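Bifunctional GH43-CE protein (Bacteroides eggerthii, PDB 6MLY) probably hydrolyses xylosidic linkages of xylan through a family 43 glycosidase part and probably cleaves esters through a second, alpha/beta-hydrolase part. Local coordinates at residues A[36-41]-A[100-105]; A[40-45]-A[255-260]; A[261-266]-A[279-284]. One frame throughout, in Å; residues are numbered along the deposited sequence.

Contact 1 (A[36-41]-A[100-105])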
# COMPACT_ATOMS: atom_id res chain seq x y z
N LEU A 36 -12.42 30.72 -0.98
CA LEU A 36 -13.28 31.88 -1.04
C LEU A 36 -14.49 31.58 -1.94
O LEU A 36 -14.50 30.58 -2.68
CB LEU A 36 -12.50 33.11 -1.52
CG LEU A 36 -11.82 33.02 -2.88
CD1 LEU A 36 -12.82 33.09 -4.02
CD2 LEU A 36 -10.80 34.14 -3.04
N ARG A 37 -15.49 32.46 -1.81
CA ARG A 37 -16.70 32.45 -2.59
C ARG A 37 -16.71 33.69 -3.48
O ARG A 37 -16.15 34.71 -3.11
CB ARG A 37 -17.92 32.45 -1.66
CG ARG A 37 -19.25 32.40 -2.38
CD ARG A 37 -20.40 32.02 -1.46
NE ARG A 37 -20.73 33.10 -0.55
CZ ARG A 37 -21.38 34.20 -0.91
NH1 ARG A 37 -21.81 34.32 -2.16
NH2 ARG A 37 -21.57 35.18 -0.05
N VAL A 38 -17.32 33.57 -4.66
CA VAL A 38 -17.57 34.70 -5.54
C VAL A 38 -18.90 34.43 -6.25
O VAL A 38 -18.94 33.78 -7.29
CB VAL A 38 -16.43 34.93 -6.55
CG1 VAL A 38 -16.60 36.25 -7.29
CG2 VAL A 38 -15.05 34.86 -5.91
N GLY A 39 -19.99 34.90 -5.64
CA GLY A 39 -21.31 34.69 -6.16
C GLY A 39 -21.81 33.32 -5.76
O GLY A 39 -21.97 33.04 -4.57
N ASP A 40 -22.02 32.47 -6.78
CA ASP A 40 -22.53 31.10 -6.65
C ASP A 40 -21.37 30.09 -6.71
O ASP A 40 -21.57 28.90 -6.46
CB ASP A 40 -23.56 30.81 -7.74
CG ASP A 40 -24.90 31.51 -7.54
OD1 ASP A 40 -25.28 32.34 -8.40
OD2 ASP A 40 -25.56 31.23 -6.51
N THR A 41 -20.16 30.58 -7.03
CA THR A 41 -18.97 29.75 -7.20
C THR A 41 -18.14 29.73 -5.91
O THR A 41 -18.17 30.68 -5.14
CB THR A 41 -18.09 30.28 -8.34
OG1 THR A 41 -18.93 30.54 -9.46
CG2 THR A 41 -16.98 29.34 -8.72
N LEU A 100 -5.48 32.83 -1.12
CA LEU A 100 -6.36 33.11 -2.26
C LEU A 100 -7.40 34.17 -1.88
O LEU A 100 -8.14 33.99 -0.91
CB LEU A 100 -7.04 31.80 -2.69
CG LEU A 100 -8.10 31.94 -3.79
CD1 LEU A 100 -7.51 32.50 -5.07
CD2 LEU A 100 -8.78 30.60 -4.05
N ARG A 101 -7.45 35.26 -2.66
CA ARG A 101 -8.36 36.40 -2.43
C ARG A 101 -9.01 36.84 -3.75
O ARG A 101 -8.49 36.53 -4.83
CB ARG A 101 -7.64 37.62 -1.85
CG ARG A 101 -6.95 37.37 -0.52
CD ARG A 101 -7.93 37.02 0.58
NE ARG A 101 -7.27 37.09 1.89
CZ ARG A 101 -7.78 36.55 3.07
NH1 ARG A 101 -8.94 35.86 3.14
NH2 ARG A 101 -7.22 36.95 4.18
N TYR A 102 -10.12 37.57 -3.63
CA TYR A 102 -10.80 38.22 -4.75
C TYR A 102 -11.22 39.63 -4.32
O TYR A 102 -12.00 39.77 -3.38
CB TYR A 102 -12.07 37.48 -5.15
CG TYR A 102 -12.95 38.19 -6.15
CD1 TYR A 102 -14.04 38.94 -5.75
CD2 TYR A 102 -12.71 38.07 -7.51
CE1 TYR A 102 -14.87 39.57 -6.67
CE2 TYR A 102 -13.52 38.69 -8.44
CZ TYR A 102 -14.60 39.44 -8.02
OH TYR A 102 -15.39 40.04 -8.95
N HIS A 103 -10.71 40.63 -5.04
CA HIS A 103 -10.90 42.03 -4.68
C HIS A 103 -11.15 42.86 -5.95
O HIS A 103 -10.33 42.84 -6.86
CB HIS A 103 -9.69 42.54 -3.90
CG HIS A 103 -9.81 43.96 -3.49
ND1 HIS A 103 -9.41 45.00 -4.31
CD2 HIS A 103 -10.31 44.53 -2.37
CE1 HIS A 103 -9.63 46.14 -3.70
NE2 HIS A 103 -10.19 45.88 -2.52
N GLU A 104 -12.29 43.55 -5.98
CA GLU A 104 -12.66 44.52 -7.02
C GLU A 104 -12.28 43.99 -8.41
O GLU A 104 -11.59 44.67 -9.19
CB GLU A 104 -12.05 45.89 -6.71
CG GLU A 104 -12.96 46.74 -5.83
CD GLU A 104 -12.46 48.14 -5.55
OE1 GLU A 104 -11.42 48.25 -4.87
OE2 GLU A 104 -13.10 49.11 -6.02
N GLY A 105 -12.74 42.77 -8.70
CA GLY A 105 -12.72 42.18 -10.04
C GLY A 105 -11.48 41.36 -10.34
O GLY A 105 -11.38 40.77 -11.42
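Leu36 and Val38 on strand 36-38 face Leu100 and Tyr102 on strand 100-103, the two short axes running roughly parallel at 29° and 7.6 Å at closest approach. The strands belong to different antiparallel sheets; between the two segments side chains fill the gap, and just before the first, Ser34 OG takes a hydrogen bond from Leu100 N. Leu36 carries its CD2 methyl to the other main chain: its CG lies between the backbone N and the carbonyl carbon (chi1 58°, the crowded position), and CD2 ends 3.3 Å from Arg101 C. The same methyl is 3.6 Å from Leu100 CG, where the two leucines cross at about a right angle, and 4.1 Å from Tyr102 CB. Val38 divides its branches over Tyr102: CG1 sits above the middle of the ring, 3.8 Å from the centroid and 12° off the normal, a CH-pi contact, while CG2 lies 3.9 Å from Tyr102 CG. Leu100 is the buried end of the group, also packing on Tyr43, Ser45, Leu109 and Leu127; an alanine here would keep CB but probably leave a gap beside Leu36 CG and CD2, and against Tyr43 and Leu109. Arg101 points away, its guanidinium bound to the carbonyl oxygens of Phe146 and Leu204, about 12 Å from the side chain of Asp143, predicted to tune the catalytic acid. As in the five-bladed propeller of family 43, the contact probably joins neighbouring blades. Its chemistry is mostly apolar, methyl on methyl, main chain and ring, and within these segments the fit probably rests on shape, the Ser34 bond being the directed link nearby.

Contact 2 (A[40-45]-A[255-260])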
# COMPACT_ATOMS: atom_id res chain seq x y z
N ASP A 40 -22.02 32.47 -6.78
CA ASP A 40 -22.53 31.10 -6.65
C ASP A 40 -21.37 30.09 -6.71
O ASP A 40 -21.57 28.90 -6.46
CB ASP A 40 -23.56 30.81 -7.74
CG ASP A 40 -24.90 31.51 -7.54
OD1 ASP A 40 -25.28 32.34 -8.40
OD2 ASP A 40 -25.56 31.23 -6.51
N THR A 41 -20.16 30.58 -7.03
CA THR A 41 -18.97 29.75 -7.20
C THR A 41 -18.14 29.73 -5.91
O THR A 41 -18.17 30.68 -5.14
CB THR A 41 -18.09 30.28 -8.34
OG1 THR A 41 -18.93 30.54 -9.46
CG2 THR A 41 -16.98 29.34 -8.72
N TYR A 42 -17.40 28.64 -5.70
CA TYR A 42 -16.38 28.54 -4.66
C TYR A 42 -15.03 28.27 -5.32
O TYR A 42 -14.96 27.60 -6.34
CB TYR A 42 -16.73 27.44 -3.66
CG TYR A 42 -18.00 27.65 -2.87
CD1 TYR A 42 -19.20 27.13 -3.30
CD2 TYR A 42 -17.99 28.37 -1.68
CE1 TYR A 42 -20.37 27.32 -2.58
CE2 TYR A 42 -19.15 28.57 -0.95
CZ TYR A 42 -20.35 28.05 -1.40
OH TYR A 42 -21.50 28.22 -0.69
N TYR A 43 -13.96 28.80 -4.73
CA TYR A 43 -12.61 28.59 -5.23
C TYR A 43 -11.68 28.27 -4.07
O TYR A 43 -11.93 28.67 -2.94
CB TYR A 43 -12.11 29.81 -6.00
CG TYR A 43 -12.70 29.95 -7.38
CD1 TYR A 43 -12.38 29.05 -8.39
CD2 TYR A 43 -13.56 31.00 -7.69
CE1 TYR A 43 -12.91 29.18 -9.66
CE2 TYR A 43 -14.09 31.14 -8.96
CZ TYR A 43 -13.77 30.23 -9.95
OH TYR A 43 -14.29 30.36 -11.20
N MET A 44 -10.59 27.57 -4.38
CA MET A 44 -9.69 27.04 -3.37
C MET A 44 -8.32 26.75 -4.00
O MET A 44 -8.23 25.95 -4.94
CB MET A 44 -10.27 25.76 -2.77
CG MET A 44 -9.28 24.94 -1.97
SD MET A 44 -9.61 23.17 -2.07
CE MET A 44 -7.96 22.58 -2.45
N SER A 45 -7.29 27.42 -3.48
CA SER A 45 -5.88 27.10 -3.76
C SER A 45 -5.42 26.01 -2.78
O SER A 45 -6.16 25.62 -1.88
CB SER A 45 -5.02 28.34 -3.68
OG SER A 45 -4.93 28.82 -2.35
N VAL A 255 -15.76 30.18 5.36
CA VAL A 255 -16.43 30.41 4.09
C VAL A 255 -17.94 30.36 4.35
O VAL A 255 -18.41 29.54 5.13
CB VAL A 255 -16.04 29.39 3.01
CG1 VAL A 255 -16.26 27.96 3.47
CG2 VAL A 255 -16.78 29.66 1.71
N ASP A 256 -18.66 31.25 3.67
CA ASP A 256 -20.10 31.40 3.83
C ASP A 256 -20.78 30.92 2.55
O ASP A 256 -20.13 30.76 1.52
CB ASP A 256 -20.46 32.85 4.17
CG ASP A 256 -20.14 33.87 3.09
OD1 ASP A 256 -19.14 33.67 2.36
OD2 ASP A 256 -20.88 34.88 3.00
N THR A 257 -22.09 30.68 2.64
CA THR A 257 -22.93 30.32 1.51
C THR A 257 -23.80 31.52 1.16
O THR A 257 -24.11 32.32 2.03
CB THR A 257 -23.78 29.08 1.81
OG1 THR A 257 -24.68 29.39 2.87
CG2 THR A 257 -22.95 27.87 2.19
N PRO A 258 -24.25 31.67 -0.11
CA PRO A 258 -25.12 32.78 -0.49
C PRO A 258 -26.36 32.96 0.41
O PRO A 258 -26.81 34.09 0.60
CB PRO A 258 -25.55 32.46 -1.94
CG PRO A 258 -25.09 31.03 -2.19
CD PRO A 258 -23.93 30.79 -1.25
N ASP A 259 -26.87 31.86 0.97
CA ASP A 259 -28.06 31.89 1.83
C ASP A 259 -27.66 32.13 3.30
O ASP A 259 -28.53 32.27 4.15
CB ASP A 259 -28.89 30.61 1.69
CG ASP A 259 -28.17 29.36 2.17
OD1 ASP A 259 -27.28 28.89 1.45
OD2 ASP A 259 -28.51 28.89 3.28
N GLY A 260 -26.35 32.15 3.58
CA GLY A 260 -25.82 32.72 4.83
C GLY A 260 -25.41 31.67 5.85
O GLY A 260 -25.14 32.02 7.00
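Thr257, whose methyl lies against the hydroxyl of Tyr42, has a side-chain oxygen that several groups of its own turn surround. Thr257 OG1 accepts a hydrogen bond from the backbone N of Arg261 and a weak one from Gly260 N, and stands 3.0 Å from Asp259 OD1. The turn itself is type I, closed by Gly260 N donating to Thr257 O at 2.7 Å. With OG1 held inside the turn, CG2 is left anti to the carbonyl carbon (OG1 chi1 64°) and meets Tyr42 OH at 3.2 Å. Tyr42 supplies most of the other side of the contact. Its CG also lies anti to the carbonyl carbon, beside the backbone N (chi1 -64°), and the ring extends from strand 41-45 to the end of strand 255-256. There one edge of the ring runs beside the chain: CE2 is 3.4 Å from Asp256 O and 3.7 Å from Val255 CG2, both near the ring plane, and the valine crosses the ring at about a right angle. Beyond the ring, Tyr42 OH also comes 3.6 Å from Pro258 CD, while Asp40 OD2 only brushes the same proline at CG, 4.4 Å away. Asp256 turns its carboxylate elsewhere, into a salt bridge with Arg37, which also packs on Tyr42 and Pro258. Leu63 touches both Tyr42 and Thr257. Tyr42 of one antiparallel sheet thus sets a ring edge on the end of strand 250-256 of another, and its hydroxyl on the start of the turn leading to strand 262-269, an arrangement consistent with the meeting of two blades in the beta-propeller of family 43 glycosidases.

Contact 3 (A[261-266]-A[279-284])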
# COMPACT_ATOMS: atom_id res chain seq x y z
N ARG A 261 -25.34 30.39 5.45
CA ARG A 261 -24.81 29.32 6.30
C ARG A 261 -23.28 29.43 6.33
O ARG A 261 -22.66 29.73 5.31
CB ARG A 261 -25.23 27.94 5.79
CG ARG A 261 -26.70 27.62 5.99
CD ARG A 261 -27.10 26.38 5.21
NE ARG A 261 -26.98 26.61 3.77
CZ ARG A 261 -26.91 25.65 2.86
NH1 ARG A 261 -26.86 24.38 3.23
NH2 ARG A 261 -26.88 25.96 1.58
N TRP A 262 -22.68 29.16 7.50
CA TRP A 262 -21.23 29.25 7.68
C TRP A 262 -20.62 27.85 7.86
O TRP A 262 -21.24 26.91 8.39
CB TRP A 262 -20.89 30.19 8.83
CG TRP A 262 -21.13 31.63 8.50
CD1 TRP A 262 -22.30 32.32 8.66
CD2 TRP A 262 -20.19 32.56 7.96
NE1 TRP A 262 -22.14 33.62 8.25
CE2 TRP A 262 -20.85 33.80 7.82
CE3 TRP A 262 -18.84 32.48 7.57
CZ2 TRP A 262 -20.22 34.93 7.30
CZ3 TRP A 262 -18.22 33.60 7.07
CH2 TRP A 262 -18.90 34.81 6.94
N PHE A 263 -19.37 27.74 7.39
CA PHE A 263 -18.56 26.54 7.46
C PHE A 263 -17.11 26.92 7.75
O PHE A 263 -16.68 28.02 7.41
CB PHE A 263 -18.66 25.77 6.13
CG PHE A 263 -20.01 25.15 5.87
CD1 PHE A 263 -21.00 25.86 5.20
CD2 PHE A 263 -20.29 23.86 6.28
CE1 PHE A 263 -22.24 25.29 4.96
CE2 PHE A 263 -21.53 23.29 6.04
CZ PHE A 263 -22.50 24.00 5.38
N ALA A 264 -16.38 26.01 8.39
CA ALA A 264 -14.93 26.12 8.57
C ALA A 264 -14.25 25.04 7.71
O ALA A 264 -14.46 23.86 7.95
CB ALA A 264 -14.57 25.95 10.02
N TYR A 265 -13.47 25.46 6.72
CA TYR A 265 -12.69 24.52 5.91
C TYR A 265 -11.37 24.24 6.65
O TYR A 265 -10.64 25.17 6.99
CB TYR A 265 -12.49 25.02 4.48
CG TYR A 265 -11.70 26.29 4.31
CD1 TYR A 265 -10.32 26.27 4.18
CD2 TYR A 265 -12.34 27.52 4.26
CE1 TYR A 265 -9.60 27.44 4.02
CE2 TYR A 265 -11.63 28.70 4.10
CZ TYR A 265 -10.25 28.66 3.98
OH TYR A 265 -9.55 29.82 3.81
N LEU A 266 -11.12 22.94 6.92
CA LEU A 266 -9.99 22.44 7.71
C LEU A 266 -9.51 21.10 7.11
O LEU A 266 -10.14 20.58 6.19
CB LEU A 266 -10.43 22.22 9.16
CG LEU A 266 -11.12 23.40 9.86
CD1 LEU A 266 -11.88 22.92 11.08
CD2 LEU A 266 -10.11 24.47 10.24
N LEU A 279 -15.09 19.93 6.22
CA LEU A 279 -16.01 21.06 6.38
C LEU A 279 -16.84 20.86 7.65
O LEU A 279 -17.46 19.81 7.83
CB LEU A 279 -16.90 21.15 5.14
CG LEU A 279 -16.23 21.73 3.89
CD1 LEU A 279 -17.18 21.70 2.70
CD2 LEU A 279 -15.74 23.15 4.14
N VAL A 280 -16.84 21.88 8.52
CA VAL A 280 -17.58 21.89 9.79
C VAL A 280 -18.61 23.01 9.75
O VAL A 280 -18.25 24.14 9.41
CB VAL A 280 -16.62 22.08 10.99
CG1 VAL A 280 -17.37 22.06 12.31
CG2 VAL A 280 -15.50 21.05 10.99
N PRO A 281 -19.89 22.77 10.10
CA PRO A 281 -20.87 23.86 10.22
C PRO A 281 -20.49 24.84 11.34
O PRO A 281 -19.94 24.43 12.36
CB PRO A 281 -22.20 23.16 10.56
CG PRO A 281 -21.97 21.70 10.21
CD PRO A 281 -20.49 21.46 10.38
N VAL A 282 -20.80 26.13 11.13
CA VAL A 282 -20.44 27.18 12.08
C VAL A 282 -21.70 27.95 12.48
O VAL A 282 -22.55 28.25 11.64
CB VAL A 282 -19.37 28.11 11.48
CG1 VAL A 282 -19.01 29.25 12.43
CG2 VAL A 282 -18.12 27.34 11.08
N GLU A 283 -21.81 28.24 13.78
CA GLU A 283 -22.86 29.08 14.38
C GLU A 283 -22.18 30.27 15.06
O GLU A 283 -20.97 30.23 15.30
CB GLU A 283 -23.70 28.26 15.37
CG GLU A 283 -24.24 26.95 14.80
CD GLU A 283 -25.23 27.08 13.65
OE1 GLU A 283 -25.89 28.15 13.54
OE2 GLU A 283 -25.34 26.11 12.86
N TRP A 284 -22.94 31.32 15.39
CA TRP A 284 -22.36 32.56 15.94
C TRP A 284 -22.85 32.82 17.38
O TRP A 284 -24.17 32.48 17.70
CB TRP A 284 -22.62 33.74 15.01
CG TRP A 284 -21.85 33.67 13.73
CD1 TRP A 284 -22.31 33.23 12.52
CD2 TRP A 284 -20.47 34.01 13.53
NE1 TRP A 284 -21.31 33.28 11.58
CE2 TRP A 284 -20.17 33.76 12.17
CE3 TRP A 284 -19.45 34.50 14.36
CZ2 TRP A 284 -18.90 33.99 11.63
CZ3 TRP A 284 -18.20 34.73 13.82
CH2 TRP A 284 -17.93 34.47 12.48
O HOH W 1 -24.16 26.87 9.75
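Ala264 and Val280 form the tight, buried middle of an antiparallel hairpin, bonded both ways: Ala264 N to Val280 O at 2.8 Å, in the carbonyl plane, and Val280 N to Ala264 O at 3.1 Å. On their face of the sheet Val282 CG2 fits 4.0 Å from Ala264 CB, and Trp262 CB packs 3.7 Å from Val282 CB. Leu266 CD1 reaches over to Val280 CG2. Phe263, Tyr265, Leu279 and Pro281 occupy the other face, where Leu279 CD2 touches Tyr265 CB. Tyr265 leads its ring away, its hydroxyl bonded to Gln203 and to the backbone N of Met35. The end near Trp284 is the exposed one. Val282 N bonds Trp262 O at 2.9 Å from above the carbonyl plane, and water 1 is 2.8 Å from Val282 O and 3.2 Å from Trp262 O. Trp262 CG stands anti to the carbonyl carbon (chi1 -72°), within touch of Trp284 NE1. Exposed Trp284 sets its indole edge on the face of Trp262, planes at 87° in an edge-to-face pair; Trp284 NE1 stands 3.2 Å above the Trp262 plane, offset toward the rim and nearest Trp262 CD1. Exposed Pro281, lacking an N-H, stands in a non-hydrogen-bonded pair with Phe263, where the ladder needs no donor from it. The chemistry therefore shifts along the hairpin, from directed backbone bonds between buried aliphatic residues to aromatic stacking and water at its exposed end.

All three contacts lie in the family 43 part of the chain, but they hold it together differently. Contact 3 is buried and works within one sheet, through backbone bonds as well as side-chain packing, with an exposed tryptophan end. Contacts 1 and 2 run between sheets and rely on side-chain packing, contact 1 at the surface and contact 2 partly buried. The strand pair 34-38 and 41-45 serves both: Leu36 O and Tyr43 N probably bond, and a salt bridge also ties contact 1 to contact 2. Contacts 2 and 3 share the sheet of strands 250-256 and 262-269, where Val255 O probably bonds Phe263 N. Contacts 1 and 3, their centres about 18 Å apart, do not touch.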